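Local coordinates for protein tRNA (adenine-N(1)-)-methyltransferase (Thermus thermophilus, PDB 2PWY) that methylates N1 of adenosine 58 in tRNA, using S-adenosyl-L-methionine as methyl donor, and is required for growth at extreme temperatures, at residues K83-M88 / G108-F113. Numbering follows the deposited sequence.
With SAH (S-adenosyl-L-homocysteine), chain E.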
loop_
_atom_site.group_PDB
_atom_site.type_symbol
_atom_site.label_atom_id
_atom_site.label_comp_id
_atom_site.label_asym_id
_atom_site.label_seq_id
_atom_site.Cartn_x
_atom_site.Cartn_y
_atom_site.Cartn_z
ATOM N N LYS A 83 11.807 5.771 -8.384
ATOM C CA LYS A 83 10.770 6.337 -7.513
ATOM C C LYS A 83 11.392 7.017 -6.285
ATOM O O LYS A 83 10.897 8.034 -5.775
ATOM C CB LYS A 83 9.775 5.254 -7.084
ATOM C CG LYS A 83 10.344 4.191 -6.150
ATOM C CD LYS A 83 9.283 3.163 -5.768
ATOM C CE LYS A 83 9.904 2.100 -4.845
ATOM N NZ LYS A 83 10.301 2.632 -3.504
ATOM N N ASP A 84 12.479 6.426 -5.803
ATOM C CA ASP A 84 13.150 6.918 -4.604
ATOM C C ASP A 84 14.031 8.119 -4.903
ATOM O O ASP A 84 14.064 9.067 -4.120
ATOM C CB ASP A 84 13.967 5.787 -3.974
ATOM C CG ASP A 84 13.106 4.571 -3.638
ATOM O OD1 ASP A 84 12.061 4.769 -3.000
ATOM O OD2 ASP A 84 13.466 3.446 -4.036
ATOM N N ALA A 85 14.742 8.083 -6.026
ATOM C CA ALA A 85 15.619 9.199 -6.416
ATOM C C ALA A 85 14.774 10.453 -6.676
ATOM O O ALA A 85 15.118 11.551 -6.235
ATOM C CB ALA A 85 16.453 8.832 -7.628
ATOM N N SER A 86 13.651 10.263 -7.359
ATOM C CA SER A 86 12.661 11.312 -7.583
ATOM C C SER A 86 12.196 11.948 -6.263
ATOM O O SER A 86 12.192 13.186 -6.115
ATOM C CB SER A 86 11.465 10.704 -8.336
ATOM O OG SER A 86 10.457 11.668 -8.576
ATOM N N ALA A 87 11.809 11.111 -5.298
ATOM C CA ALA A 87 11.373 11.594 -3.986
ATOM C C ALA A 87 12.502 12.288 -3.236
ATOM O O ALA A 87 12.279 13.319 -2.589
ATOM C CB ALA A 87 10.784 10.459 -3.158
ATOM N N MET A 88 13.712 11.738 -3.327
ATOM C CA MET A 88 14.849 12.341 -2.614
ATOM C C MET A 88 15.131 13.766 -3.068
ATOM O O MET A 88 15.418 14.632 -2.246
ATOM C CB MET A 88 16.103 11.481 -2.741
ATOM C CG MET A 88 15.996 10.206 -1.957
ATOM S SD MET A 88 17.437 9.160 -2.168
ATOM C CE MET A 88 18.605 10.022 -1.108
ATOM N N GLY A 108 26.013 5.929 -10.214
ATOM C CA GLY A 108 25.639 7.226 -10.779
ATOM C C GLY A 108 24.159 7.458 -11.034
ATOM O O GLY A 108 23.789 8.465 -11.641
ATOM N N GLY A 109 23.304 6.559 -10.555
ATOM C CA GLY A 109 21.864 6.709 -10.787
ATOM C C GLY A 109 21.315 7.928 -10.072
ATOM O O GLY A 109 20.750 8.823 -10.701
ATOM N N LEU A 110 21.480 7.965 -8.752
ATOM C CA LEU A 110 21.047 9.137 -7.977
ATOM C C LEU A 110 21.807 10.392 -8.441
ATOM O O LEU A 110 21.231 11.476 -8.531
ATOM C CB LEU A 110 21.222 8.882 -6.473
ATOM C CG LEU A 110 20.755 10.020 -5.555
ATOM C CD1 LEU A 110 19.323 10.434 -5.864
ATOM C CD2 LEU A 110 20.964 9.676 -4.057
ATOM N N THR A 111 23.092 10.232 -8.766
ATOM C CA THR A 111 23.901 11.344 -9.275
ATOM C C THR A 111 23.205 12.061 -10.432
ATOM O O THR A 111 23.155 13.292 -10.465
ATOM C CB THR A 111 25.303 10.889 -9.731
ATOM O OG1 THR A 111 25.899 10.087 -8.699
ATOM C CG2 THR A 111 26.178 12.119 -10.018
ATOM N N LEU A 112 22.656 11.286 -11.368
ATOM C CA LEU A 112 21.965 11.868 -12.512
ATOM C C LEU A 112 20.727 12.671 -12.113
ATOM O O LEU A 112 20.505 13.774 -12.633
ATOM C CB LEU A 112 21.631 10.771 -13.528
ATOM C CG LEU A 112 22.840 10.289 -14.350
ATOM C CD1 LEU A 112 22.516 8.960 -15.014
ATOM C CD2 LEU A 112 23.283 11.352 -15.404
ATOM N N PHE A 113 19.945 12.142 -11.171
ATOM C CA PHE A 113 18.766 12.851 -10.661
ATOM C C PHE A 113 19.181 14.167 -9.992
ATOM O O PHE A 113 18.599 15.237 -10.248
ATOM C CB PHE A 113 17.982 11.969 -9.680
ATOM C CG PHE A 113 16.990 11.068 -10.362
ATOM C CD1 PHE A 113 17.402 9.872 -10.943
ATOM C CD2 PHE A 113 15.645 11.442 -10.448
ATOM C CE1 PHE A 113 16.472 9.031 -11.607
ATOM C CE2 PHE A 113 14.715 10.617 -11.101
ATOM C CZ PHE A 113 15.128 9.419 -11.680
HETATM N N SAH E . 22.924 5.911 -5.183
HETATM C CA SAH E . 23.914 5.131 -5.995
HETATM C CB SAH E . 24.181 3.767 -5.370
HETATM C CG SAH E . 25.051 3.862 -4.114
HETATM S SD SAH E . 25.543 2.201 -3.580
HETATM C C SAH E . 23.381 4.998 -7.409
HETATM O O SAH E . 22.239 5.399 -7.679
HETATM O OXT SAH E . 24.085 4.512 -8.301
HETATM C "C5'" SAH E . 26.539 2.744 -2.168
HETATM C "C4'" SAH E . 27.943 3.193 -2.590
HETATM O "O4'" SAH E . 28.511 3.954 -1.544
HETATM C "C3'" SAH E . 28.936 2.058 -2.874
HETATM O "O3'" SAH E . 29.501 2.277 -4.163
HETATM C "C2'" SAH E . 29.983 2.174 -1.766
HETATM O "O2'" SAH E . 31.295 1.885 -2.192
HETATM C "C1'" SAH E . 29.895 3.638 -1.414
HETATM N N9 SAH E . 30.227 4.043 -0.039
HETATM C C8 SAH E . 29.793 3.463 1.119
HETATM N N7 SAH E . 30.262 4.206 2.147
HETATM C C5 SAH E . 30.942 5.271 1.668
HETATM C C6 SAH E . 31.615 6.332 2.285
HETATM N N6 SAH E . 31.658 6.445 3.622
HETATM N N1 SAH E . 32.231 7.274 1.472
HETATM C C2 SAH E . 32.194 7.166 0.103
HETATM N N3 SAH E . 31.536 6.107 -0.491
HETATM C C4 SAH E . 30.921 5.180 0.282
#
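Ala85 packs its methyl group between Leu110 and Phe113, where helix 82-91 meets the start of helix 109-118. The short helical segments cross at -41°, with their axes 9.5 Å apart. Ala85 CB sits over one face of the Phe113 ring, 3.7 Å from its centroid, in a CH-pi contact. It lies off centre, nearest CG and CD1. Ser86 N approaches the same ring obliquely, 3.9 Å from Phe113 CD2. Leu66 and Leu70 of helix 66-72 also touch Phe113, as does Thr90 of the second subunit. An alanine in place of Phe113 would probably leave the Ala85 methyl without its aromatic cover and open a gap beside Ser86.

Leu110 CB lies 3.7 Å from the amino N of S-adenosyl-L-homocysteine. CG is anti to the backbone N (chi1 -178°), and this brings the two methyls up against Ala85 and Met88. Leu110 CD1 meets Ala85 CB at 3.7 Å. Leu110 CD2 meets Met88 CE at 3.8 Å, and the two side chains cross at about a right angle.

No hydrogen bond crosses between segments 83-88 and 108-113. Gly109 N donates to OXT of the ligand at 3.1 Å and Leu110 N to its O at 2.9 Å, so the two N-H groups hold different oxygens of the carboxylate. Gly109, with no side chain, lies close against this group. Gly108 and Gly109 end the glycine-rich turn after strand 99-103, the first strand of the Rossmann-like fold of class I methyltransferases. The start of the helix probably helps stabilise the carboxylate charge. Leu110 thus binds the cofactor product through its backbone and the neighbouring helix through purely apolar branches.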